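Local structure of 6-phospho-alpha-glucosidase (Merdibacter massiliensis, 6VC6) at residues Y195-T205 with F258-Y267; V342-M351 with R370-L381. The protein hydrolyses 6-phospho-alpha-glucosides, probably by the NAD- and manganese-dependent redox chemistry of family 4 glycoside hydrolases. All coordinates share one frame; numbering follows the deposited sequence.

In the fold
After six strands of the nine-stranded sheet, the chain forms the antiparallel hairpin of strands 191-196 and 201-209, then runs through an excursion that is about half helix before strand 259-260 returns to edge that hairpin. Contact 1 closes this loop and joins the three-stranded sheet to the start of helix 264-268, beside manganese and sugar phosphate. Contact 2 opens only later, so the two are in series. It closes a shorter, strand-rich loop at the far end of the nine-stranded sheet, tying the turn after strand 336-343 to the approach to helix 378-400. The contacts meet where Tyr380 packs on Trp203 and Phe258, and Ile376 on Phe196.

Contact 1: Y195-T205 with F258-Y267; sequences YFGLNHYGWFT and FLPNTYDGYY. With MN (manganese (II) ion), chain E; G6P (6-O-phosphono-alpha-D-glucopyranose), chain F.
His200 lays its imidazole over one face of the Tyr263 phenol, the ring centroids 3.9 Å apart and the planes tilted by 23°. The two side chains run alongside each other in the same direction, His200 CD2 lying nearest Tyr263 CE2. At the far end of the imidazole NE2 binds manganese at 2.2 Å, while O2 and O3 of the sugar phosphate complete a chelate on the metal, which Cys170 also ligates. The Tyr263 ring turns its edge to the sugar, with Tyr263 OH 3.2 Å from C1 of the ligand. Asn261 fixes the backbone of this tyrosine: its OD1 accepts a nearly straight in-plane bond from Tyr263 N, a cap on the turn entering the helix.

Tyr201, which follows His200, and Tyr267, four residues after Tyr263, form a second, offset stack, their planes 13° apart. Asp264 lies between this pair and the strand pairing. With CG beside its backbone N (chi1 -61°), its OD2 sits over one face of the Trp203 indole and 2.7 Å from Gly202 O, short for two oxygens, so the acid may be protonated. Beyond it the backbones pair as antiparallel strands, Phe204 N giving a straight 2.7 Å bond to Leu259 O. Next to the Phe204-Leu259 pair Thr205 CG2 stands above the centre of the Phe258 ring, a CH-pi contact.

The stack holds one face of the imidazole, while capping bond and strand pairing fix the backbones that carry the two rings, so the metal ligand's orientation is probably largely set by the protein.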
loop_
_atom_site.group_PDB
_atom_site.type_symbol
_atom_site.label_atom_id
_atom_site.label_comp_id
_atom_site.label_asym_id
_atom_site.label_seq_id
_atom_site.Cartn_x
_atom_site.Cartn_y
_atom_site.Cartn_z
ATOM N N TYR A 195 -6.555 11.055 12.048
ATOM C CA TYR A 195 -5.655 11.066 10.904
ATOM C C TYR A 195 -6.378 11.611 9.681
ATOM O O TYR A 195 -7.583 11.407 9.511
ATOM C CB TYR A 195 -5.122 9.647 10.637
ATOM C CG TYR A 195 -4.200 9.503 9.447
ATOM C CD1 TYR A 195 -4.704 9.239 8.178
ATOM C CD2 TYR A 195 -2.822 9.598 9.596
ATOM C CE1 TYR A 195 -3.865 9.095 7.091
ATOM C CE2 TYR A 195 -1.974 9.454 8.513
ATOM C CZ TYR A 195 -2.501 9.202 7.264
ATOM O OH TYR A 195 -1.662 9.058 6.184
ATOM N N PHE A 196 -5.627 12.308 8.831
ATOM C CA PHE A 196 -6.149 12.791 7.561
ATOM C C PHE A 196 -5.016 12.843 6.547
ATOM O O PHE A 196 -3.842 12.950 6.911
ATOM C CB PHE A 196 -6.812 14.173 7.696
ATOM C CG PHE A 196 -5.840 15.328 7.718
ATOM C CD1 PHE A 196 -5.430 15.940 6.540
ATOM C CD2 PHE A 196 -5.354 15.815 8.921
ATOM C CE1 PHE A 196 -4.541 17.000 6.562
ATOM C CE2 PHE A 196 -4.467 16.878 8.948
ATOM C CZ PHE A 196 -4.061 17.470 7.767
ATOM N N GLY A 197 -5.382 12.778 5.274
ATOM C CA GLY A 197 -4.446 12.932 4.187
ATOM C C GLY A 197 -4.744 11.950 3.077
ATOM O O GLY A 197 -5.734 11.221 3.107
ATOM N N LEU A 198 -3.875 11.955 2.072
ATOM C CA LEU A 198 -3.901 10.950 1.023
ATOM C C LEU A 198 -2.991 9.788 1.410
ATOM O O LEU A 198 -2.262 9.840 2.402
ATOM C CB LEU A 198 -3.465 11.552 -0.314
ATOM C CG LEU A 198 -4.023 12.934 -0.660
ATOM C CD1 LEU A 198 -3.428 13.445 -1.964
ATOM C CD2 LEU A 198 -5.541 12.898 -0.739
ATOM N N ASN A 199 -3.044 8.723 0.614
ATOM C CA ASN A 199 -2.170 7.586 0.859
ATOM C C ASN A 199 -0.714 8.006 0.712
ATOM O O ASN A 199 -0.340 8.656 -0.268
ATOM C CB ASN A 199 -2.489 6.445 -0.103
ATOM C CG ASN A 199 -1.640 5.220 0.159
ATOM O OD1 ASN A 199 -1.714 4.625 1.231
ATOM N ND2 ASN A 199 -0.817 4.845 -0.813
ATOM N N HIS A 200 0.103 7.636 1.701
ATOM C CA HIS A 200 1.520 7.998 1.741
ATOM C C HIS A 200 1.702 9.514 1.721
ATOM O O HIS A 200 2.633 10.042 1.108
ATOM C CB HIS A 200 2.297 7.337 0.599
ATOM C CG HIS A 200 2.361 5.846 0.705
ATOM N ND1 HIS A 200 2.682 5.035 -0.362
ATOM C CD2 HIS A 200 2.117 5.018 1.747
ATOM C CE1 HIS A 200 2.654 3.773 0.024
ATOM N NE2 HIS A 200 2.313 3.734 1.299
ATOM N N TYR A 201 0.803 10.217 2.412
ATOM C CA TYR A 201 0.796 11.673 2.468
ATOM C C TYR A 201 -0.208 12.132 3.519
ATOM O O TYR A 201 -1.298 12.600 3.174
ATOM C CB TYR A 201 0.445 12.263 1.097
ATOM C CG TYR A 201 1.136 13.571 0.764
ATOM C CD1 TYR A 201 1.706 14.358 1.757
ATOM C CD2 TYR A 201 1.209 14.021 -0.549
ATOM C CE1 TYR A 201 2.334 15.556 1.449
ATOM C CE2 TYR A 201 1.833 15.214 -0.866
ATOM C CZ TYR A 201 2.394 15.977 0.135
ATOM O OH TYR A 201 3.015 17.165 -0.178
ATOM N N GLY A 202 0.136 11.995 4.798
ATOM C CA GLY A 202 -0.826 12.296 5.843
ATOM C C GLY A 202 -0.163 12.676 7.147
ATOM O O GLY A 202 1.060 12.633 7.294
ATOM N N TRP A 203 -1.008 13.048 8.108
ATOM C CA TRP A 203 -0.560 13.502 9.415
ATOM C C TRP A 203 -1.527 13.019 10.484
ATOM O O TRP A 203 -2.734 12.913 10.251
ATOM C CB TRP A 203 -0.458 15.033 9.478
ATOM C CG TRP A 203 0.586 15.618 8.580
ATOM C CD1 TRP A 203 1.878 15.908 8.906
ATOM C CD2 TRP A 203 0.425 15.991 7.207
ATOM N NE1 TRP A 203 2.533 16.436 7.820
ATOM C CE2 TRP A 203 1.662 16.499 6.764
ATOM C CE3 TRP A 203 -0.646 15.944 6.309
ATOM C CZ2 TRP A 203 1.859 16.955 5.463
ATOM C CZ3 TRP A 203 -0.448 16.398 5.016
ATOM C CH2 TRP A 203 0.795 16.897 4.606
ATOM N N PHE A 204 -0.982 12.727 11.662
ATOM C CA PHE A 204 -1.776 12.406 12.839
ATOM C C PHE A 204 -1.943 13.672 13.669
ATOM O O PHE A 204 -0.957 14.219 14.176
ATOM C CB PHE A 204 -1.115 11.306 13.671
ATOM C CG PHE A 204 -1.121 9.955 13.013
ATOM C CD1 PHE A 204 -2.143 9.054 13.263
ATOM C CD2 PHE A 204 -0.099 9.580 12.156
ATOM C CE1 PHE A 204 -2.152 7.808 12.663
ATOM C CE2 PHE A 204 -0.101 8.334 11.554
ATOM C CZ PHE A 204 -1.130 7.448 11.809
ATOM N N THR A 205 -3.184 14.139 13.804
ATOM C CA THR A 205 -3.461 15.331 14.592
ATOM C C THR A 205 -3.653 15.033 16.073
ATOM O O THR A 205 -3.451 15.929 16.901
ATOM C CB THR A 205 -4.704 16.049 14.055
ATOM O OG1 THR A 205 -5.854 15.213 14.230
ATOM C CG2 THR A 205 -4.535 16.370 12.577
ATOM N N PHE A 258 1.813 18.191 13.961
ATOM C CA PHE A 258 1.247 16.864 13.777
ATOM C C PHE A 258 2.342 15.822 13.582
ATOM O O PHE A 258 3.442 16.128 13.113
ATOM C CB PHE A 258 0.295 16.836 12.574
ATOM C CG PHE A 258 -0.772 17.895 12.617
ATOM C CD1 PHE A 258 -1.365 18.254 13.817
ATOM C CD2 PHE A 258 -1.182 18.530 11.456
ATOM C CE1 PHE A 258 -2.345 19.228 13.858
ATOM C CE2 PHE A 258 -2.163 19.503 11.491
ATOM C CZ PHE A 258 -2.745 19.853 12.694
ATOM N N LEU A 259 2.021 14.583 13.947
ATOM C CA LEU A 259 2.921 13.460 13.719
ATOM C C LEU A 259 2.819 13.018 12.264
ATOM O O LEU A 259 1.728 12.648 11.816
ATOM C CB LEU A 259 2.575 12.305 14.651
ATOM C CG LEU A 259 3.336 10.990 14.469
ATOM C CD1 LEU A 259 4.775 11.127 14.939
ATOM C CD2 LEU A 259 2.635 9.863 15.213
ATOM N N PRO A 260 3.911 13.037 11.500
ATOM C CA PRO A 260 3.806 12.835 10.052
ATOM C C PRO A 260 3.923 11.384 9.614
ATOM O O PRO A 260 4.652 10.578 10.196
ATOM C CB PRO A 260 4.992 13.651 9.522
ATOM C CG PRO A 260 6.027 13.503 10.595
ATOM C CD PRO A 260 5.281 13.394 11.911
ATOM N N ASN A 261 3.168 11.056 8.567
ATOM C CA ASN A 261 3.443 9.859 7.786
ATOM C C ASN A 261 4.873 9.931 7.268
ATOM O O ASN A 261 5.312 10.978 6.786
ATOM C CB ASN A 261 2.445 9.758 6.629
ATOM C CG ASN A 261 2.510 8.427 5.902
ATOM O OD1 ASN A 261 3.571 8.001 5.446
ATOM N ND2 ASN A 261 1.362 7.770 5.776
ATOM N N THR A 262 5.610 8.821 7.380
ATOM C CA THR A 262 7.027 8.848 7.025
ATOM C C THR A 262 7.253 9.177 5.555
ATOM O O THR A 262 8.361 9.580 5.187
ATOM C CB THR A 262 7.698 7.514 7.361
ATOM O OG1 THR A 262 7.202 6.489 6.492
ATOM C CG2 THR A 262 7.431 7.132 8.809
ATOM N N TYR A 263 6.234 9.021 4.710
ATOM C CA TYR A 263 6.360 9.404 3.310
ATOM C C TYR A 263 6.313 10.912 3.107
ATOM O O TYR A 263 6.622 11.378 2.005
ATOM C CB TYR A 263 5.263 8.730 2.486
ATOM C CG TYR A 263 5.580 7.297 2.127
ATOM C CD1 TYR A 263 6.428 6.997 1.070
ATOM C CD2 TYR A 263 5.047 6.244 2.859
ATOM C CE1 TYR A 263 6.724 5.689 0.742
ATOM C CE2 TYR A 263 5.339 4.933 2.538
ATOM C CZ TYR A 263 6.177 4.661 1.478
ATOM O OH TYR A 263 6.473 3.358 1.152
ATOM N N ASP A 264 5.941 11.680 4.135
ATOM C CA ASP A 264 5.965 13.135 4.028
ATOM C C ASP A 264 7.371 13.673 3.807
ATOM O O ASP A 264 7.522 14.793 3.307
ATOM C CB ASP A 264 5.376 13.776 5.286
ATOM C CG ASP A 264 3.929 13.394 5.517
ATOM O OD1 ASP A 264 3.396 12.562 4.753
ATOM O OD2 ASP A 264 3.326 13.930 6.470
ATOM N N GLY A 265 8.400 12.904 4.173
ATOM C CA GLY A 265 9.763 13.398 4.054
ATOM C C GLY A 265 10.163 13.686 2.621
ATOM O O GLY A 265 10.927 14.619 2.356
ATOM N N TYR A 266 9.656 12.891 1.676
ATOM C CA TYR A 266 9.960 13.132 0.270
ATOM C C TYR A 266 9.404 14.473 -0.192
ATOM O O TYR A 266 10.087 15.231 -0.893
ATOM C CB TYR A 266 9.399 12.002 -0.595
ATOM C CG TYR A 266 9.971 10.635 -0.294
ATOM C CD1 TYR A 266 11.306 10.349 -0.542
ATOM C CD2 TYR A 266 9.169 9.626 0.227
ATOM C CE1 TYR A 266 11.830 9.098 -0.273
ATOM C CE2 TYR A 266 9.685 8.373 0.498
ATOM C CZ TYR A 266 11.015 8.115 0.246
ATOM O OH TYR A 266 11.532 6.868 0.515
ATOM N N TYR A 267 8.169 14.789 0.200
ATOM C CA TYR A 267 7.507 15.983 -0.307
ATOM C C TYR A 267 7.973 17.252 0.394
ATOM O O TYR A 267 7.921 18.335 -0.199
ATOM C CB TYR A 267 5.991 15.832 -0.173
ATOM C CG TYR A 267 5.433 14.700 -1.002
ATOM C CD1 TYR A 267 5.182 14.865 -2.357
ATOM C CD2 TYR A 267 5.168 13.460 -0.433
ATOM C CE1 TYR A 267 4.677 13.833 -3.122
ATOM C CE2 TYR A 267 4.662 12.420 -1.190
ATOM C CZ TYR A 267 4.419 12.611 -2.534
ATOM O OH TYR A 267 3.915 11.581 -3.294
HETATM MN MN MN E . 1.362 1.812 1.684
HETATM C C1 G6P F . 5.557 1.046 3.147
HETATM C C2 G6P F . 4.229 1.256 2.405
HETATM C C3 G6P F . 4.028 0.344 1.208
HETATM C C4 G6P F . 5.330 0.234 0.450
HETATM C C5 G6P F . 6.302 -0.525 1.332
HETATM C C6 G6P F . 7.670 -0.565 0.663
HETATM O O1 G6P F . 5.291 0.759 4.526
HETATM O O2 G6P F . 3.142 1.071 3.321
HETATM O O3 G6P F . 3.003 0.857 0.350
HETATM O O4 G6P F . 5.112 -0.484 -0.768
HETATM O O5 G6P F . 6.483 0.074 2.621
HETATM O O6 G6P F . 8.379 -1.703 1.139
HETATM P P G6P F . 9.721 -2.194 0.402
HETATM O O1P G6P F . 9.194 -3.044 -0.730
HETATM O O2P G6P F . 10.402 -0.919 -0.038
HETATM O O3P G6P F . 10.470 -2.945 1.476
HETATM O O HOH W 1 -0.397 5.868 4.193
HETATM O O HOH W 2 2.226 9.916 -1.954
#

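Contact 2: V342-M351 with R370-L381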
loop_
_atom_site.group_PDB
_atom_site.type_symbol
_atom_site.label_atom_id
_atom_site.label_comp_id
_atom_site.label_asym_id
_atom_site.label_seq_id
_atom_site.Cartn_x
_atom_site.Cartn_y
_atom_site.Cartn_z
ATOM N N VAL A 342 -10.848 6.047 1.303
ATOM C CA VAL A 342 -12.268 6.190 1.009
ATOM C C VAL A 342 -12.498 7.447 0.179
ATOM O O VAL A 342 -11.674 8.364 0.150
ATOM C CB VAL A 342 -13.128 6.256 2.292
ATOM C CG1 VAL A 342 -13.141 4.915 2.999
ATOM C CG2 VAL A 342 -12.615 7.348 3.218
ATOM N N LYS A 343 -13.645 7.478 -0.494
ATOM C CA LYS A 343 -14.075 8.683 -1.188
ATOM C C LYS A 343 -14.429 9.767 -0.176
ATOM O O LYS A 343 -15.098 9.508 0.827
ATOM C CB LYS A 343 -15.275 8.380 -2.087
ATOM C CG LYS A 343 -15.734 9.552 -2.939
ATOM C CD LYS A 343 -16.616 9.088 -4.089
ATOM C CE LYS A 343 -18.088 9.144 -3.714
ATOM N NZ LYS A 343 -18.829 7.938 -4.180
ATOM N N ASN A 344 -13.970 10.988 -0.445
ATOM C CA ASN A 344 -14.087 12.084 0.511
ATOM C C ASN A 344 -15.539 12.491 0.736
ATOM O O ASN A 344 -16.128 12.153 1.768
ATOM C CB ASN A 344 -13.265 13.284 0.036
ATOM C CG ASN A 344 -13.290 14.435 1.019
ATOM O OD1 ASN A 344 -13.353 14.229 2.231
ATOM N ND2 ASN A 344 -13.232 15.657 0.502
ATOM N N GLU A 345 -16.109 13.221 -0.223
ATOM C CA GLU A 345 -17.494 13.694 -0.181
ATOM C C GLU A 345 -17.833 14.332 1.170
ATOM O O GLU A 345 -18.778 13.943 1.858
ATOM C CB GLU A 345 -18.474 12.566 -0.512
ATOM C CG GLU A 345 -19.748 13.051 -1.198
ATOM C CD GLU A 345 -20.702 11.925 -1.547
ATOM O OE1 GLU A 345 -20.228 10.858 -1.988
ATOM O OE2 GLU A 345 -21.926 12.111 -1.384
ATOM N N GLY A 346 -17.033 15.330 1.541
ATOM C CA GLY A 346 -17.283 16.135 2.715
ATOM C C GLY A 346 -16.493 15.739 3.946
ATOM O O GLY A 346 -16.407 16.538 4.887
ATOM N N ALA A 347 -15.921 14.533 3.969
ATOM C CA ALA A 347 -15.155 14.100 5.135
ATOM C C ALA A 347 -13.973 15.027 5.391
ATOM O O ALA A 347 -13.668 15.356 6.543
ATOM C CB ALA A 347 -14.691 12.658 4.948
ATOM N N ILE A 348 -13.292 15.452 4.332
ATOM C CA ILE A 348 -12.386 16.592 4.379
ATOM C C ILE A 348 -13.132 17.751 3.730
ATOM O O ILE A 348 -13.334 17.767 2.511
ATOM C CB ILE A 348 -11.054 16.300 3.677
ATOM C CG1 ILE A 348 -10.391 15.066 4.294
ATOM C CG2 ILE A 348 -10.128 17.504 3.772
ATOM C CD1 ILE A 348 -8.991 14.795 3.778
ATOM N N ALA A 349 -13.546 18.721 4.549
ATOM C CA ALA A 349 -14.601 19.642 4.138
ATOM C C ALA A 349 -14.159 20.599 3.037
ATOM O O ALA A 349 -14.979 20.976 2.191
ATOM C CB ALA A 349 -15.110 20.425 5.349
ATOM N N ASN A 350 -12.891 21.011 3.021
ATOM C CA ASN A 350 -12.420 21.983 2.042
ATOM C C ASN A 350 -11.652 21.339 0.890
ATOM O O ASN A 350 -10.856 22.016 0.231
ATOM C CB ASN A 350 -11.567 23.055 2.721
ATOM C CG ASN A 350 -10.505 22.473 3.631
ATOM O OD1 ASN A 350 -10.497 21.275 3.910
ATOM N ND2 ASN A 350 -9.604 23.326 4.107
HETATM N N MSE A 351 -11.878 20.055 0.632
HETATM C CA MSE A 351 -11.346 19.409 -0.563
HETATM C C MSE A 351 -12.503 18.869 -1.399
HETATM O O MSE A 351 -13.616 18.714 -0.895
HETATM C CB MSE A 351 -10.366 18.291 -0.196
HETATM C CG MSE A 351 -8.949 18.786 0.064
HETATM SE SE MSE A 351 -7.694 17.381 0.581
HETATM C CE MSE A 351 -7.670 16.364 -1.083
ATOM N N ARG A 370 -16.677 6.430 7.202
ATOM C CA ARG A 370 -15.669 7.442 7.477
ATOM C C ARG A 370 -16.185 8.480 8.467
ATOM O O ARG A 370 -17.384 8.763 8.544
ATOM C CB ARG A 370 -15.228 8.129 6.184
ATOM C CG ARG A 370 -16.274 9.045 5.575
ATOM C CD ARG A 370 -16.034 9.259 4.090
ATOM N NE ARG A 370 -16.920 10.280 3.534
ATOM C CZ ARG A 370 -18.198 10.079 3.231
ATOM N NH1 ARG A 370 -18.751 8.889 3.426
ATOM N NH2 ARG A 370 -18.926 11.069 2.731
HETATM N N MSE A 371 -15.255 9.050 9.226
HETATM C CA MSE A 371 -15.574 10.084 10.200
HETATM C C MSE A 371 -15.107 11.450 9.729
HETATM O O MSE A 371 -14.013 11.591 9.183
HETATM C CB MSE A 371 -14.949 9.751 11.546
HETATM C CG MSE A 371 -15.882 8.972 12.429
HETATM SE SE MSE A 371 -15.139 8.621 14.174
HETATM C CE MSE A 371 -14.647 6.776 13.842
ATOM N N ALA A 372 -15.948 12.458 9.934
ATOM C CA ALA A 372 -15.645 13.796 9.454
ATOM C C ALA A 372 -14.445 14.378 10.191
ATOM O O ALA A 372 -14.305 14.229 11.407
ATOM C CB ALA A 372 -16.858 14.708 9.622
ATOM N N VAL A 373 -13.573 15.037 9.435
ATOM C CA VAL A 373 -12.426 15.731 10.000
ATOM C C VAL A 373 -12.598 17.246 9.958
ATOM O O VAL A 373 -12.018 17.944 10.805
ATOM C CB VAL A 373 -11.124 15.306 9.284
ATOM C CG1 VAL A 373 -9.926 16.133 9.735
ATOM C CG2 VAL A 373 -10.861 13.826 9.522
ATOM N N GLY A 374 -13.409 17.770 9.047
ATOM C CA GLY A 374 -13.602 19.199 8.940
ATOM C C GLY A 374 -12.626 19.826 7.964
ATOM O O GLY A 374 -12.018 19.163 7.120
ATOM N N ASN A 375 -12.479 21.141 8.092
ATOM C CA ASN A 375 -11.549 21.881 7.253
ATOM C C ASN A 375 -10.129 21.708 7.776
ATOM O O ASN A 375 -9.857 21.953 8.956
ATOM C CB ASN A 375 -11.928 23.360 7.213
ATOM C CG ASN A 375 -13.302 23.593 6.619
ATOM O OD1 ASN A 375 -13.567 23.225 5.474
ATOM N ND2 ASN A 375 -14.188 24.205 7.397
ATOM N N ILE A 376 -9.226 21.279 6.900
ATOM C CA ILE A 376 -7.823 21.097 7.260
ATOM C C ILE A 376 -7.112 22.438 7.120
ATOM O O ILE A 376 -7.560 23.293 6.341
ATOM C CB ILE A 376 -7.161 20.012 6.397
ATOM C CG1 ILE A 376 -7.352 20.314 4.909
ATOM C CG2 ILE A 376 -7.729 18.643 6.742
ATOM C CD1 ILE A 376 -6.619 19.356 3.996
ATOM N N PRO A 377 -6.021 22.675 7.853
ATOM C CA PRO A 377 -5.335 23.969 7.762
ATOM C C PRO A 377 -4.823 24.255 6.357
ATOM O O PRO A 377 -4.692 23.366 5.513
ATOM C CB PRO A 377 -4.178 23.827 8.759
ATOM C CG PRO A 377 -4.650 22.796 9.730
ATOM C CD PRO A 377 -5.461 21.827 8.918
ATOM N N GLN A 378 -4.522 25.537 6.122
ATOM C CA GLN A 378 -4.186 25.998 4.777
ATOM C C GLN A 378 -2.896 25.365 4.268
ATOM O O GLN A 378 -2.787 25.033 3.081
ATOM C CB GLN A 378 -4.073 27.522 4.768
ATOM C CG GLN A 378 -4.017 28.136 3.380
ATOM C CD GLN A 378 -5.389 28.291 2.755
ATOM O OE1 GLN A 378 -6.324 28.774 3.394
ATOM N NE2 GLN A 378 -5.516 27.881 1.498
ATOM N N PHE A 379 -1.903 25.200 5.146
ATOM C CA PHE A 379 -0.623 24.638 4.723
ATOM C C PHE A 379 -0.791 23.229 4.170
ATOM O O PHE A 379 -0.200 22.880 3.141
ATOM C CB PHE A 379 0.358 24.642 5.897
ATOM C CG PHE A 379 1.655 23.943 5.611
ATOM C CD1 PHE A 379 2.524 24.430 4.646
ATOM C CD2 PHE A 379 2.013 22.803 6.313
ATOM C CE1 PHE A 379 3.720 23.788 4.383
ATOM C CE2 PHE A 379 3.208 22.158 6.055
ATOM C CZ PHE A 379 4.063 22.651 5.089
ATOM N N TYR A 380 -1.604 22.407 4.834
ATOM C CA TYR A 380 -1.818 21.039 4.383
ATOM C C TYR A 380 -2.798 20.969 3.220
ATOM O O TYR A 380 -2.723 20.041 2.408
ATOM C CB TYR A 380 -2.306 20.179 5.550
ATOM C CG TYR A 380 -1.447 20.323 6.786
ATOM C CD1 TYR A 380 -0.356 19.490 6.997
ATOM C CD2 TYR A 380 -1.716 21.303 7.734
ATOM C CE1 TYR A 380 0.437 19.622 8.121
ATOM C CE2 TYR A 380 -0.926 21.445 8.860
ATOM C CZ TYR A 380 0.148 20.600 9.049
ATOM O OH TYR A 380 0.935 20.736 10.169
ATOM N N LEU A 381 -3.716 21.934 3.121
ATOM C CA LEU A 381 -4.607 21.984 1.968
ATOM C C LEU A 381 -3.822 22.210 0.682
ATOM O O LEU A 381 -4.099 21.578 -0.343
ATOM C CB LEU A 381 -5.654 23.081 2.155
ATOM C CG LEU A 381 -6.676 23.224 1.025
ATOM C CD1 LEU A 381 -7.651 22.060 1.040
ATOM C CD2 LEU A 381 -7.416 24.549 1.123
HETATM O O HOH W 3 -15.727 17.335 7.269
#
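Arg370 reaches across to the turn Asn344-Ala347 with its guanidinium edge-on to two backbone carbonyls. Its chain is straight from CG as far as NE after a first torsion that tucks CG between backbone N and carbonyl carbon (chi1 71°), and it runs past Val342 CG2 and the Ala347 methyl. NE donates to Asn344 O at 2.7 Å, the oxygen lying 30° out of the guanidinium plane, whereas NH2 meets Glu345 O at 3.0 Å within that plane. Ala347 N approaches Asn344 O from the opposite face of its carbonyl plane, so this oxygen is gripped from two sides.

Further along, the backbones take over: Val373 N bonds to Ala347 O, and Ala349 N to Gly374 O from well above the carbonyl plane. Asn350 then uses both ends of its amide on one residue. Its ND2 gives a 3.0 Å bond in the carbonyl plane of Ile376 O, and its OD1 accepts from Ile376 N at 3.2 Å. The Asn375 amide is turned 73° against that of Asn350 and sets OD1 against the Ala349 methyl.

Behind this polar row, Ile376 CD1 touches Ile348 CG2 and the selenium of Met351, and Leu381 and Met351 run antiparallel past one another, Leu381 CD1 lying 3.7 Å from Met351 CG. Main-chain carbonyls and N-H groups thus supply nearly all the polar partners in this joint of two irregular loops, met by Arg370 and Asn350 and by each other.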